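5,10-methylenetetrahydrofolate dehydrogenase (Bombyx mori, PDB 5ZF1) probably oxidises 5,10-methylenetetrahydrofolate to 5,10-methenyltetrahydrofolate with NADP+ as the hydride acceptor. Local coordinates at residues I4-A9 with I270-G275; G93-L98 with K117-F122. All coordinates share one frame; numbering follows the deposited sequence.

Interaction 1: I4-A9 with I270-G275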
ATOM      1  N   ILE B   4     -29.423   2.701  -9.514  1.00 36.46           N
ATOM      2  CA  ILE B   4     -29.175   3.201  -8.169  1.00 31.63           C
ATOM      3  C   ILE B   4     -28.393   2.147  -7.394  1.00 38.45           C
ATOM      4  O   ILE B   4     -28.844   1.006  -7.244  1.00 33.40           O
ATOM      5  CB  ILE B   4     -30.486   3.570  -7.457  1.00 42.69           C
ATOM      6  CG1 ILE B   4     -31.442   4.274  -8.428  1.00 45.88           C
ATOM      7  CG2 ILE B   4     -30.210   4.464  -6.264  1.00 36.10           C
ATOM      8  CD1 ILE B   4     -30.974   5.639  -8.871  1.00 43.11           C
ATOM      9  N   LEU B   5     -27.210   2.520  -6.905  1.00 32.59           N
ATOM     10  CA  LEU B   5     -26.406   1.624  -6.074  1.00 29.04           C
ATOM     11  C   LEU B   5     -26.715   1.927  -4.611  1.00 28.96           C
ATOM     12  O   LEU B   5     -25.942   2.564  -3.897  1.00 32.78           O
ATOM     13  CB  LEU B   5     -24.922   1.782  -6.383  1.00 35.79           C
ATOM     14  CG  LEU B   5     -24.530   1.782  -7.857  1.00 30.21           C
ATOM     15  CD1 LEU B   5     -23.167   2.446  -8.073  1.00 30.00           C
ATOM     16  CD2 LEU B   5     -24.533   0.353  -8.385  1.00 32.71           C
ATOM     17  N   ASP B   6     -27.867   1.429  -4.157  1.00 35.13           N
ATOM     18  CA  ASP B   6     -28.381   1.731  -2.819  1.00 35.51           C
ATOM     19  C   ASP B   6     -27.673   0.863  -1.787  1.00 31.20           C
ATOM     20  O   ASP B   6     -28.002  -0.315  -1.618  1.00 30.33           O
ATOM     21  CB  ASP B   6     -29.889   1.512  -2.768  1.00 38.13           C
ATOM     22  CG  ASP B   6     -30.469   1.765  -1.384  1.00 47.76           C
ATOM     23  OD1 ASP B   6     -29.834   2.489  -0.581  1.00 46.26           O
ATOM     24  OD2 ASP B   6     -31.561   1.231  -1.100  1.00 51.98           O
ATOM     25  N   GLY B   7     -26.714   1.458  -1.071  1.00 35.93           N
ATOM     26  CA  GLY B   7     -25.962   0.712  -0.077  1.00 29.02           C
ATOM     27  C   GLY B   7     -26.793   0.271   1.113  1.00 33.42           C
ATOM     28  O   GLY B   7     -26.452  -0.712   1.777  1.00 29.55           O
ATOM     29  N   LYS B   8     -27.876   0.988   1.413  1.00 30.96           N
ATOM     30  CA  LYS B   8     -28.717   0.593   2.538  1.00 32.26           C
ATOM     31  C   LYS B   8     -29.388  -0.742   2.265  1.00 31.75           C
ATOM     32  O   LYS B   8     -29.388  -1.636   3.119  1.00 33.93           O
ATOM     33  CB  LYS B   8     -29.764   1.666   2.826  1.00 41.27           C
ATOM     34  CG  LYS B   8     -30.592   1.384   4.066  1.00 46.52           C
ATOM     35  CD  LYS B   8     -31.738   2.366   4.192  1.00 49.57           C
ATOM     36  CE  LYS B   8     -31.807   2.935   5.593  1.00 62.12           C
ATOM     37  NZ  LYS B   8     -30.616   3.776   5.889  1.00 65.32           N
ATOM     38  N   ALA B   9     -29.967  -0.895   1.074  1.00 39.09           N
ATOM     39  CA  ALA B   9     -30.623  -2.149   0.731  1.00 32.50           C
ATOM     40  C   ALA B   9     -29.612  -3.276   0.578  1.00 34.38           C
ATOM     41  O   ALA B   9     -29.881  -4.418   0.968  1.00 30.86           O
ATOM     42  CB  ALA B   9     -31.441  -1.976  -0.549  1.00 37.50           C
ATOM     43  N   ILE B 270     -25.056   4.817 -10.056  1.00 22.80           N
ATOM     44  CA  ILE B 270     -24.684   5.908  -9.159  1.00 20.33           C
ATOM     45  C   ILE B 270     -25.194   5.625  -7.752  1.00 27.37           C
ATOM     46  O   ILE B 270     -26.256   5.031  -7.558  1.00 28.38           O
ATOM     47  CB  ILE B 270     -25.229   7.257  -9.687  1.00 26.73           C
ATOM     48  CG1 ILE B 270     -24.624   8.437  -8.925  1.00 29.45           C
ATOM     49  CG2 ILE B 270     -26.763   7.280  -9.616  1.00 28.42           C
ATOM     50  CD1 ILE B 270     -25.050   9.800  -9.502  1.00 30.99           C
ATOM     51  N   THR B 271     -24.430   6.066  -6.758  1.00 24.45           N
ATOM     52  CA  THR B 271     -24.955   6.088  -5.404  1.00 28.12           C
ATOM     53  C   THR B 271     -26.083   7.112  -5.296  1.00 34.73           C
ATOM     54  O   THR B 271     -25.993   8.200  -5.873  1.00 30.42           O
ATOM     55  CB  THR B 271     -23.851   6.427  -4.401  1.00 33.30           C
ATOM     56  OG1 THR B 271     -22.972   7.399  -4.980  1.00 24.98           O
ATOM     57  CG2 THR B 271     -23.062   5.165  -4.076  1.00 23.56           C
ATOM     58  N   PRO B 272     -27.155   6.790  -4.582  1.00 34.42           N
ATOM     59  CA  PRO B 272     -28.213   7.771  -4.310  1.00 38.74           C
ATOM     60  C   PRO B 272     -27.764   8.743  -3.227  1.00 36.97           C
ATOM     61  O   PRO B 272     -26.634   8.697  -2.746  1.00 34.08           O
ATOM     62  CB  PRO B 272     -29.370   6.901  -3.825  1.00 33.60           C
ATOM     63  CG  PRO B 272     -28.667   5.767  -3.108  1.00 35.23           C
ATOM     64  CD  PRO B 272     -27.420   5.494  -3.940  1.00 30.38           C
ATOM     65  N   VAL B 273     -28.675   9.633  -2.844  1.00 38.79           N
ATOM     66  CA  VAL B 273     -28.413  10.605  -1.783  1.00 43.66           C
ATOM     67  C   VAL B 273     -29.463  10.425  -0.692  1.00 50.01           C
ATOM     68  O   VAL B 273     -30.631  10.776  -0.904  1.00 51.07           O
ATOM     69  CB  VAL B 273     -28.414  12.044  -2.328  1.00 41.26           C
ATOM     70  CG1 VAL B 273     -27.943  13.020  -1.255  1.00 41.73           C
ATOM     71  CG2 VAL B 273     -27.537  12.149  -3.557  1.00 42.31           C
ATOM     72  N   PRO B 274     -29.110   9.881   0.486  1.00 53.92           N
ATOM     73  CA  PRO B 274     -27.770   9.434   0.875  1.00 44.48           C
ATOM     74  C   PRO B 274     -27.401   8.116   0.218  1.00 42.40           C
ATOM     75  O   PRO B 274     -28.288   7.395  -0.251  1.00 38.11           O
ATOM     76  CB  PRO B 274     -27.883   9.271   2.390  1.00 46.84           C
ATOM     77  CG  PRO B 274     -29.301   8.861   2.592  1.00 43.99           C
ATOM     78  CD  PRO B 274     -30.104   9.592   1.535  1.00 48.57           C
ATOM     79  N   GLY B 275     -26.101   7.806   0.187  1.00 33.37           N
ATOM     80  CA  GLY B 275     -25.636   6.644  -0.551  1.00 32.76           C
ATOM     81  C   GLY B 275     -25.785   5.320   0.166  1.00 32.72           C
ATOM     82  O   GLY B 275     -25.743   4.272  -0.486  1.00 32.64           O
TER

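Interaction 2: G93-L98 with K117-F122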
ATOM      1  N   GLY B  93     -13.077  -9.325  18.699  1.00 23.11           N
ATOM      2  CA  GLY B  93     -12.829  -8.123  17.927  1.00 24.93           C
ATOM      3  C   GLY B  93     -12.789  -6.888  18.791  1.00 28.87           C
ATOM      4  O   GLY B  93     -13.550  -6.770  19.753  1.00 28.16           O
ATOM      5  N   ILE B  94     -11.897  -5.959  18.464  1.00 22.73           N
ATOM      6  CA  ILE B  94     -11.741  -4.716  19.204  1.00 25.36           C
ATOM      7  C   ILE B  94     -11.803  -3.567  18.214  1.00 30.06           C
ATOM      8  O   ILE B  94     -11.091  -3.576  17.203  1.00 25.54           O
ATOM      9  CB  ILE B  94     -10.415  -4.661  19.980  1.00 24.19           C
ATOM     10  CG1 ILE B  94     -10.332  -5.786  21.013  1.00 29.60           C
ATOM     11  CG2 ILE B  94     -10.254  -3.282  20.632  1.00 23.16           C
ATOM     12  CD1 ILE B  94      -8.898  -6.205  21.371  1.00 29.95           C
ATOM     13  N   LEU B  95     -12.651  -2.585  18.506  1.00 21.31           N
ATOM     14  CA  LEU B  95     -12.743  -1.351  17.739  1.00 24.67           C
ATOM     15  C   LEU B  95     -12.549  -0.169  18.672  1.00 31.44           C
ATOM     16  O   LEU B  95     -13.032  -0.181  19.806  1.00 30.12           O
ATOM     17  CB  LEU B  95     -14.105  -1.196  17.056  1.00 30.87           C
ATOM     18  CG  LEU B  95     -14.535  -1.969  15.818  1.00 36.71           C
ATOM     19  CD1 LEU B  95     -15.907  -1.456  15.377  1.00 37.73           C
ATOM     20  CD2 LEU B  95     -13.517  -1.835  14.687  1.00 31.67           C
ATOM     21  N   VAL B  96     -11.858   0.856  18.191  1.00 29.38           N
ATOM     22  CA  VAL B  96     -11.814   2.151  18.865  1.00 29.13           C
ATOM     23  C   VAL B  96     -12.526   3.154  17.969  1.00 30.44           C
ATOM     24  O   VAL B  96     -12.146   3.341  16.807  1.00 32.02           O
ATOM     25  CB  VAL B  96     -10.371   2.582  19.174  1.00 28.23           C
ATOM     26  CG1 VAL B  96     -10.357   3.935  19.880  1.00 30.82           C
ATOM     27  CG2 VAL B  96      -9.700   1.536  20.043  1.00 28.15           C
ATOM     28  N   GLN B  97     -13.581   3.776  18.491  1.00 34.15           N
ATOM     29  CA  GLN B  97     -14.311   4.776  17.718  1.00 40.47           C
ATOM     30  C   GLN B  97     -13.397   5.959  17.412  1.00 53.89           C
ATOM     31  O   GLN B  97     -12.732   6.494  18.307  1.00 43.05           O
ATOM     32  CB  GLN B  97     -15.551   5.242  18.483  1.00 44.28           C
ATOM     33  CG  GLN B  97     -16.404   6.272  17.755  1.00 53.79           C
ATOM     34  CD  GLN B  97     -17.002   5.728  16.474  1.00 51.12           C
ATOM     35  OE1 GLN B  97     -17.590   4.649  16.464  1.00 49.91           O
ATOM     36  NE2 GLN B  97     -16.868   6.480  15.389  1.00 54.15           N
ATOM     37  N   LEU B  98     -13.401   6.393  16.147  1.00 53.27           N
ATOM     38  CA  LEU B  98     -12.307   7.201  15.619  1.00 60.59           C
ATOM     39  C   LEU B  98     -12.528   8.713  15.623  1.00 68.52           C
ATOM     40  O   LEU B  98     -12.187   9.389  14.644  1.00 75.49           O
ATOM     41  CB  LEU B  98     -11.975   6.750  14.195  1.00 66.06           C
ATOM     42  CG  LEU B  98     -10.509   6.992  13.861  1.00 56.58           C
ATOM     43  CD1 LEU B  98      -9.665   6.447  15.001  1.00 58.69           C
ATOM     44  CD2 LEU B  98     -10.134   6.359  12.537  1.00 58.57           C
ATOM     45  N   LYS B 117      -7.399  -9.267  16.123  1.00 22.21           N
ATOM     46  CA  LYS B 117      -8.669  -8.726  16.610  1.00 24.19           C
ATOM     47  C   LYS B 117      -8.957  -7.332  16.055  1.00 25.38           C
ATOM     48  O   LYS B 117      -9.883  -6.665  16.518  1.00 21.58           O
ATOM     49  CB  LYS B 117      -8.679  -8.681  18.144  1.00 26.36           C
ATOM     50  CG  LYS B 117      -8.278  -9.985  18.827  1.00 24.14           C
ATOM     51  CD  LYS B 117      -8.446  -9.867  20.347  1.00 26.82           C
ATOM     52  CE  LYS B 117      -8.053 -11.149  21.057  1.00 29.11           C
ATOM     53  NZ  LYS B 117      -8.633 -11.194  22.448  1.00 29.26           N
ATOM     54  N   ASP B 118      -8.183  -6.873  15.069  1.00 25.28           N
ATOM     55  CA  ASP B 118      -8.251  -5.485  14.609  1.00 23.79           C
ATOM     56  C   ASP B 118      -9.331  -5.363  13.535  1.00 20.31           C
ATOM     57  O   ASP B 118      -9.069  -5.381  12.334  1.00 20.76           O
ATOM     58  CB  ASP B 118      -6.876  -5.061  14.100  1.00 24.67           C
ATOM     59  CG  ASP B 118      -6.883  -3.714  13.401  1.00 22.32           C
ATOM     60  OD1 ASP B 118      -7.639  -2.811  13.826  1.00 24.31           O
ATOM     61  OD2 ASP B 118      -6.085  -3.572  12.431  1.00 23.83           O
ATOM     62  N   ILE B 119     -10.579  -5.199  13.991  1.00 21.24           N
ATOM     63  CA  ILE B 119     -11.720  -5.251  13.078  1.00 21.69           C
ATOM     64  C   ILE B 119     -11.697  -4.104  12.071  1.00 20.07           C
ATOM     65  O   ILE B 119     -12.187  -4.259  10.949  1.00 23.19           O
ATOM     66  CB  ILE B 119     -13.022  -5.259  13.902  1.00 25.89           C
ATOM     67  CG1 ILE B 119     -12.998  -6.435  14.863  1.00 23.61           C
ATOM     68  CG2 ILE B 119     -14.254  -5.273  13.007  1.00 27.03           C
ATOM     69  CD1 ILE B 119     -12.711  -7.740  14.200  1.00 22.63           C
ATOM     70  N   ASP B 120     -11.137  -2.948  12.446  1.00 21.04           N
ATOM     71  CA  ASP B 120     -11.031  -1.825  11.521  1.00 21.44           C
ATOM     72  C   ASP B 120      -9.926  -2.013  10.496  1.00 22.94           C
ATOM     73  O   ASP B 120      -9.896  -1.271   9.499  1.00 24.84           O
ATOM     74  CB  ASP B 120     -10.756  -0.523  12.277  1.00 23.39           C
ATOM     75  CG  ASP B 120     -12.013   0.290  12.534  1.00 31.65           C
ATOM     76  OD1 ASP B 120     -12.892   0.367  11.649  1.00 28.27           O
ATOM     77  OD2 ASP B 120     -12.109   0.867  13.636  1.00 31.15           O
ATOM     78  N   GLY B 121      -9.016  -2.956  10.725  1.00 21.90           N
ATOM     79  CA  GLY B 121      -7.941  -3.206   9.781  1.00 20.59           C
ATOM     80  C   GLY B 121      -6.934  -2.089   9.680  1.00 19.42           C
ATOM     81  O   GLY B 121      -6.252  -1.972   8.658  1.00 20.69           O
ATOM     82  N   PHE B 122      -6.791  -1.282  10.720  1.00 21.04           N
ATOM     83  CA  PHE B 122      -5.880  -0.148  10.646  1.00 20.94           C
ATOM     84  C   PHE B 122      -4.484  -0.442  11.185  1.00 23.44           C
ATOM     85  O   PHE B 122      -3.584   0.386  10.994  1.00 25.69           O
ATOM     86  CB  PHE B 122      -6.462   1.057  11.390  1.00 22.50           C
ATOM     87  CG  PHE B 122      -7.688   1.654  10.734  1.00 19.32           C
ATOM     88  CD1 PHE B 122      -7.863   1.607   9.353  1.00 24.92           C
ATOM     89  CD2 PHE B 122      -8.671   2.234  11.508  1.00 22.37           C
ATOM     90  CE1 PHE B 122      -8.998   2.153   8.768  1.00 31.15           C
ATOM     91  CE2 PHE B 122      -9.808   2.773  10.933  1.00 23.34           C
ATOM     92  CZ  PHE B 122      -9.973   2.738   9.568  1.00 26.19           C
TER
HETATM   93  O   HOH W   1      -9.923  -2.268  15.081  1.00 27.04           O
HETATM   94  O   HOH W   2     -10.349   0.509  15.759  1.00 29.16           O

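Interaction 1: I4-A9 with I270-G275
Leu5 meets the backbone of Ile270 with both its amide and its side chain. The amide of Leu5 gives an almost straight hydrogen bond to Ile270 O (N to O 2.8 Å, 177° at the hydrogen), reaching it from above the carbonyl plane rather than within it. Leu5 carries its CG anti to its own carbonyl carbon, beside the backbone N (chi1 -47°), and from there CD1 lies against the peptide of the neighbouring strand, 3.6 Å from Ile270 N. This inner side is closely packed: Thr236 and Ile238 of strand 236-239 also touch the leucine, and Thr271 OG1 accepts a hydrogen bond from Asp239 N. Further along, Leu5 O comes within 3.3 Å of Pro272 CD. Gly7 N then donates to Gly275 O (3.0 Å, 149°), and a CB at Gly7 would itself come tightly against that oxygen.

The other side is looser and faces solvent. The exposed Ile4 reaches the Pro272 ring with one methyl, CG2, which stands 3.5 Å from Pro272 CB; the two side chains cross obliquely. Asp6 points away from the loop and is the N-cap of helix 7-26: Asp6 OD1 accepts from Lys8 N (3.2 Å), which lies above the carboxylate plane, and OD2 takes a weak bond from Ala9 N.

Ile4 and Ile270 are paired in parallel, and the N-terminal strand 3-4 thereby forms one outer strand of the six-stranded parallel sheet in the Rossmann-type NAD(P)-binding domain.

Interaction 2: G93-L98 with K117-F122
Ile94 at the edge of the three-stranded parallel sheet is bound to Lys117, just ahead of a type I beta turn running from Asp118 to Gly121. Ile94 N donates a hydrogen bond to Lys117 O, 2.9 Å away and in the carbonyl plane. Ile119, inside the turn, packs on the strand. Its CB touches Leu95 CD2 at 3.5 Å, and its CG2 stays near the same methyl at 3.9 Å. CG1, anti to the carbonyl carbon (chi1 -57°), instead reaches Gly93 CA at 3.5 Å, where a CB on the glycine would clash with it. The tip, CD1, ends 3.7 Å from Gly93 CA. An alanine in place of Ile119 would probably open a gap beside Gly93 and thin the packing on Thr289 and Ala292 of helix 277-298.

Two waters also join turn and strand. One molecule donates to both Ile94 O and Asp118 OD1 and accepts from Asp120 N, while Asp118 OD2 is engaged by His123 N and Asn126 ND2. A second water accepts from Val96 N at 2.9 Å and donates to Asp120 OD2 at 2.8 Å.

In the fold
Interactions 1 and 2 lie on opposite sides of the chain's centre, their centres 25 Å apart and their nearest atoms about 17 Å apart. Interaction 2 is nested in the chain between the two segments of interaction 1, from which helix 7-26 runs toward the three-stranded sheet. Helix 277-298 links the two: it starts just after loop 270-275 and runs past the turn of interaction 2, where Asn288 hydrogen-bonds Ile119 O and Leu285 touches Asp120. As in relatives, folate and cofactor probably bind in the cleft between the domains, with interaction 1 on the Rossmann-type side and interaction 2 on the catalytic side. A sulfate ion, probably from the crystallisation liquor, lies close to Gly275 and may mark a pocket.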